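Local atomic coordinates of large ribosomal subunit protein uL10 (PDB entry 1ZAV), a protein that forms part of the ribosomal stalk, binds rRNA of the large subunit and probably helps the ribosome engage GTP-bound translation factors. Residues L38-L41 with R42-L45; E139-Y142 with A143-V146; N166-Y169 with V170-I174. One frame throughout, in Å; residues are numbered along the deposited sequence.

Interaction 1 (L38-L41 with R42-L45); sequences LTEL and RSRL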
# COMPACT_ATOMS: atom_id res chain seq x y z
N LEU A 38 26.44 5.01 -25.33
CA LEU A 38 25.51 4.04 -25.90
C LEU A 38 26.00 2.64 -25.53
O LEU A 38 25.24 1.81 -25.04
CB LEU A 38 25.47 4.20 -27.42
CG LEU A 38 24.59 3.24 -28.23
CD1 LEU A 38 23.12 3.36 -27.78
CD2 LEU A 38 24.74 3.59 -29.70
N THR A 39 27.30 2.41 -25.74
CA THR A 39 27.88 1.10 -25.43
C THR A 39 27.69 0.74 -23.96
O THR A 39 27.30 -0.38 -23.64
CB THR A 39 29.39 1.07 -25.80
OG1 THR A 39 29.54 1.22 -27.22
CG2 THR A 39 30.02 -0.26 -25.38
N GLU A 40 27.94 1.70 -23.07
CA GLU A 40 27.77 1.45 -21.64
C GLU A 40 26.32 1.16 -21.24
O GLU A 40 26.06 0.24 -20.46
CB GLU A 40 28.31 2.64 -20.83
CG GLU A 40 28.14 2.49 -19.32
CD GLU A 40 28.89 1.29 -18.76
OE1 GLU A 40 28.61 0.15 -19.19
OE2 GLU A 40 29.75 1.49 -17.88
N LEU A 41 25.38 1.94 -21.76
CA LEU A 41 23.97 1.70 -21.44
C LEU A 41 23.56 0.31 -21.94
O LEU A 41 22.89 -0.44 -21.23
CB LEU A 41 23.08 2.76 -22.09
CG LEU A 41 21.55 2.61 -22.00
CD1 LEU A 41 21.06 2.49 -20.54
CD2 LEU A 41 20.92 3.83 -22.65
N ARG A 42 23.98 -0.03 -23.15
CA ARG A 42 23.63 -1.34 -23.71
C ARG A 42 24.23 -2.47 -22.90
O ARG A 42 23.63 -3.53 -22.76
CB ARG A 42 24.09 -1.44 -25.17
CG ARG A 42 23.16 -0.71 -26.12
CD ARG A 42 23.69 -0.74 -27.54
NE ARG A 42 22.72 -0.15 -28.46
CZ ARG A 42 22.99 0.18 -29.72
NH1 ARG A 42 24.21 -0.01 -30.22
NH2 ARG A 42 22.03 0.70 -30.48
N SER A 43 25.42 -2.23 -22.36
CA SER A 43 26.09 -3.24 -21.55
C SER A 43 25.34 -3.43 -20.24
O SER A 43 25.14 -4.57 -19.80
CB SER A 43 27.54 -2.81 -21.27
OG SER A 43 28.28 -2.68 -22.47
N ARG A 44 24.90 -2.33 -19.63
CA ARG A 44 24.16 -2.42 -18.37
C ARG A 44 22.85 -3.16 -18.61
O ARG A 44 22.39 -3.93 -17.76
CB ARG A 44 23.88 -1.03 -17.80
CG ARG A 44 25.13 -0.27 -17.32
CD ARG A 44 24.77 1.02 -16.57
NE ARG A 44 25.92 1.92 -16.40
CZ ARG A 44 25.87 3.09 -15.76
NH1 ARG A 44 24.73 3.51 -15.22
NH2 ARG A 44 26.95 3.85 -15.68
N LEU A 45 22.23 -2.93 -19.77
CA LEU A 45 20.99 -3.60 -20.09
C LEU A 45 21.20 -5.10 -20.30
O LEU A 45 20.48 -5.92 -19.75
CB LEU A 45 20.37 -2.98 -21.35
CG LEU A 45 19.77 -1.59 -21.12
CD1 LEU A 45 19.39 -0.93 -22.44
CD2 LEU A 45 18.54 -1.72 -20.21
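The carbonyl oxygen T39 O is gripped twice by S43, one turn further along helix 35-49. S43 N donates at 2.9 Å and S43 OG at 2.8 Å, and the two approach from opposite faces of the carbonyl plane, the hydroxyl lying above it. The serine can do this because OG stands beside its own backbone N (chi1 -61°), leaning back along the helix; its hydroxyl proton is thereby spent on the main chain. The flanking i to i+4 bonds, R42 N to L38 O, R44 N to E40 O and L45 N to L41 O, keep the turns regular.

Two arginines use the same spacing differently. R42 runs out extended, and L38 CD1 covers one face of its guanidinium toward the rim, 3.6 Å from NE. The guanidinium also donates, R42 NH2 bonding F55 O on strand 53-58. R44 crosses E40: E40 CG, anti to its backbone N (chi1 178°), lies 3.7 Å from R44 NE, and the bend at chi2 turns the carboxylate over toward S43 and R44. The carboxylate and guanidinium planes stand 61° apart, and E40 OE2 stays 4.1 Å from R44 NE, beyond a salt bridge; the true salt bridge of R44 is with D106. E40 therefore probably contributes a diffuse electrostatic attraction, while R42 and R44 tie this helix to strand 53-58 and to the end of helix 94-106.

Interaction 2 (E139-Y142 with A143-V146); sequences EELY and AMLV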
# COMPACT_ATOMS: atom_id res chain seq x y z
N GLU A 139 10.73 -9.16 -4.49
CA GLU A 139 10.80 -9.76 -3.17
C GLU A 139 10.33 -8.80 -2.09
O GLU A 139 9.55 -9.17 -1.22
CB GLU A 139 12.23 -10.24 -2.87
CG GLU A 139 12.58 -11.55 -3.55
CD GLU A 139 11.55 -12.65 -3.26
OE1 GLU A 139 11.33 -12.98 -2.07
OE2 GLU A 139 10.96 -13.18 -4.23
N GLU A 140 10.80 -7.55 -2.16
CA GLU A 140 10.39 -6.54 -1.19
C GLU A 140 8.88 -6.33 -1.32
O GLU A 140 8.18 -6.15 -0.32
CB GLU A 140 11.13 -5.22 -1.47
CG GLU A 140 12.64 -5.34 -1.39
CD GLU A 140 13.37 -4.03 -1.69
OE1 GLU A 140 13.09 -3.41 -2.74
OE2 GLU A 140 14.23 -3.62 -0.88
N LEU A 141 8.39 -6.37 -2.55
CA LEU A 141 6.96 -6.19 -2.80
C LEU A 141 6.16 -7.30 -2.13
O LEU A 141 5.17 -7.02 -1.44
CB LEU A 141 6.69 -6.18 -4.30
CG LEU A 141 7.11 -4.91 -5.05
CD1 LEU A 141 6.97 -5.14 -6.55
CD2 LEU A 141 6.24 -3.74 -4.59
N TYR A 142 6.57 -8.55 -2.33
CA TYR A 142 5.88 -9.67 -1.72
C TYR A 142 5.86 -9.50 -0.20
O TYR A 142 4.87 -9.79 0.46
CB TYR A 142 6.57 -10.99 -2.08
CG TYR A 142 6.19 -11.55 -3.44
CD1 TYR A 142 7.16 -12.08 -4.29
CD2 TYR A 142 4.86 -11.58 -3.87
CE1 TYR A 142 6.83 -12.63 -5.52
CE2 TYR A 142 4.51 -12.13 -5.10
CZ TYR A 142 5.50 -12.65 -5.92
OH TYR A 142 5.17 -13.20 -7.14
N ALA A 143 6.99 -9.04 0.34
CA ALA A 143 7.11 -8.82 1.77
C ALA A 143 6.06 -7.81 2.26
O ALA A 143 5.38 -8.06 3.25
CB ALA A 143 8.51 -8.31 2.11
N MET A 144 5.95 -6.69 1.56
CA MET A 144 4.99 -5.64 1.92
C MET A 144 3.54 -6.09 1.78
O MET A 144 2.67 -5.62 2.52
CB MET A 144 5.18 -4.41 1.03
CG MET A 144 6.61 -3.94 0.88
SD MET A 144 6.72 -2.63 -0.36
CE MET A 144 7.90 -1.51 0.40
N LEU A 145 3.28 -6.96 0.82
CA LEU A 145 1.93 -7.45 0.57
C LEU A 145 1.26 -8.03 1.82
O LEU A 145 0.07 -7.81 2.05
CB LEU A 145 1.94 -8.52 -0.53
CG LEU A 145 0.58 -8.98 -1.06
CD1 LEU A 145 -0.16 -7.80 -1.69
CD2 LEU A 145 0.78 -10.09 -2.08
N VAL A 146 2.03 -8.76 2.62
CA VAL A 146 1.48 -9.37 3.83
C VAL A 146 0.88 -8.35 4.79
O VAL A 146 -0.23 -8.55 5.28
CB VAL A 146 2.56 -10.19 4.58
CG1 VAL A 146 3.60 -9.27 5.19
CG2 VAL A 146 1.90 -11.04 5.65
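L141 O receives the backbone N-H of L145 at 2.9 Å, one of three sound i to i+4 bonds that link 139-142 to 143-146. A143 N reaches E139 O, and M144 N reaches E140 O at 3.0 Å. L145 N also makes a weak second bond to Y142 O, bent to 121° at the hydrogen, so this amide is shared between the i+4 and the i+3 carbonyl.

Close carbon-to-oxygen contacts follow the same turns. M144 CG comes up against E140 O at 3.0 Å, a tight approach brought about by its first torsion (chi1 -48°), which sets CG beside the backbone N. A143 CB meets E140 O at 3.3 Å, and L145 CB comes to the same distance from Y142 O.

Apolar contact between the side chains is slight: M144 SD lies 4.4 Å from L141 CD2. L141 also has a neighbouring protein chain to pack against.

The polar groups lie mainly along 139-142. E139 OE2 sits in the plane of the Y142 ring, at its edge, 4.0 Å from Y142 CD1, where the positively polarised ring hydrogens probably welcome a carboxylate. E140 OE1 turns back to accept from S137 N, as the glutamate does in a capping box at the start of a helix.

These are the opening turns of helix 138-176, which follows helix 126-133 and begins the region that binds L7/L12 dimers. Two other protein chains meet it here: L141, Y142 and L145 pack on apolar side chains of one, while an aromatic side chain of the other stacks on the Y142 ring.

Interaction 3 (N166-Y169 with V170-I174); sequences NLVY and VLNAI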
# COMPACT_ATOMS: atom_id res chain seq x y z
N ASN A 166 -6.11 7.35 24.32
CA ASN A 166 -6.59 8.73 24.38
C ASN A 166 -6.63 9.23 25.83
O ASN A 166 -6.29 10.39 26.10
CB ASN A 166 -7.99 8.84 23.77
CG ASN A 166 -7.98 8.71 22.25
OD1 ASN A 166 -9.02 8.51 21.63
ND2 ASN A 166 -6.80 8.84 21.66
N LEU A 167 -7.04 8.37 26.76
CA LEU A 167 -7.10 8.74 28.18
C LEU A 167 -5.68 9.09 28.65
O LEU A 167 -5.46 10.13 29.27
CB LEU A 167 -7.62 7.57 29.02
CG LEU A 167 -8.23 7.84 30.41
CD1 LEU A 167 -8.01 6.62 31.30
CD2 LEU A 167 -7.62 9.07 31.04
N VAL A 168 -4.74 8.21 28.34
CA VAL A 168 -3.35 8.39 28.71
C VAL A 168 -2.75 9.65 28.10
O VAL A 168 -2.01 10.38 28.77
CB VAL A 168 -2.51 7.17 28.27
CG1 VAL A 168 -1.03 7.45 28.45
CG2 VAL A 168 -2.92 5.98 29.09
N TYR A 169 -3.08 9.92 26.84
CA TYR A 169 -2.57 11.11 26.17
C TYR A 169 -3.08 12.40 26.80
O TYR A 169 -2.31 13.34 26.99
CB TYR A 169 -2.92 11.10 24.68
CG TYR A 169 -2.26 10.01 23.86
CD1 TYR A 169 -1.04 9.46 24.25
CD2 TYR A 169 -2.85 9.54 22.68
CE1 TYR A 169 -0.41 8.47 23.48
CE2 TYR A 169 -2.24 8.55 21.91
CZ TYR A 169 -1.02 8.02 22.32
OH TYR A 169 -0.41 7.05 21.55
N VAL A 170 -4.37 12.46 27.11
CA VAL A 170 -4.92 13.68 27.70
C VAL A 170 -4.43 13.92 29.12
O VAL A 170 -4.28 15.07 29.54
CB VAL A 170 -6.47 13.70 27.67
CG1 VAL A 170 -7.04 12.76 28.71
CG2 VAL A 170 -6.96 15.12 27.89
N LEU A 171 -4.19 12.85 29.87
CA LEU A 171 -3.70 12.99 31.24
C LEU A 171 -2.29 13.57 31.19
O LEU A 171 -1.95 14.45 31.98
CB LEU A 171 -3.71 11.65 31.97
CG LEU A 171 -5.08 11.05 32.31
CD1 LEU A 171 -4.91 9.72 33.01
CD2 LEU A 171 -5.88 12.02 33.19
N ASN A 172 -1.48 13.07 30.26
CA ASN A 172 -0.12 13.57 30.11
C ASN A 172 -0.17 15.04 29.73
O ASN A 172 0.63 15.84 30.22
CB ASN A 172 0.63 12.79 29.03
CG ASN A 172 1.22 11.50 29.54
OD1 ASN A 172 1.76 10.71 28.78
ND2 ASN A 172 1.11 11.28 30.85
N ALA A 173 -1.12 15.38 28.86
CA ALA A 173 -1.29 16.76 28.43
C ALA A 173 -1.53 17.66 29.64
O ALA A 173 -0.89 18.70 29.78
CB ALA A 173 -2.45 16.85 27.46
N ILE A 174 -2.45 17.26 30.50
CA ILE A 174 -2.76 18.03 31.70
C ILE A 174 -1.53 18.17 32.58
O ILE A 174 -1.34 19.20 33.23
CB ILE A 174 -3.89 17.37 32.51
CG1 ILE A 174 -5.19 17.38 31.70
CG2 ILE A 174 -4.07 18.10 33.84
CD1 ILE A 174 -6.32 16.61 32.35
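L167 and L171 form the inner shell, with L167 CD2 pressed to 3.4 Å from L171 CD1 and 3.5 Å from L171 CG, tighter than ordinary van der Waals contact. L167 has torsions off the staggered values (chi1 -159°, chi2 -151°), perhaps linked to this closeness. L171 CG, in turn, approaches L167 O at 3.2 Å.

The same oxygen is met by V170 CG1 at 3.1 Å, the methyl being wedged between backbone N and carbonyl carbon. The main chain sets these positions: L171 N bonds L167 O at 3.1 Å, and matching i to i+4 bonds run from V170 N to N166 O, N172 N to V168 O and A173 N to Y169 O.

Farther out, L167, V168, L171 and N172 pack on apolar side chains of one neighbouring protein chain, and L167 and I174 on those of a second. With an alanine in place of L171, the L167 CD2 methyl would probably lose its partner, and a gap would open toward the first of these chains. The i to i+4 leucine pair, facing apolar side chains of other chains, is consistent with an amphipathic helix in the region that binds L7/L12 dimers.

All three contacts span successive turns of a helix, yet they serve different parts of the molecule. Interaction 1 belongs to the compact portion, where helix 35-49 packs on strand 53-58 and helix 94-106; interactions 2 and 3 both lie on helix 138-176, near its start and its end. The centres of interactions 2 and 3 are about 36 Å apart, with other protein chains packed against each. From interaction 1 the centres lie about 30 Å from interaction 2 and about 60 Å from interaction 3. The series thus runs from intramolecular anchoring to intermolecular binding, consistent with a stalk base carrying L7/L12 dimers along an extended helix.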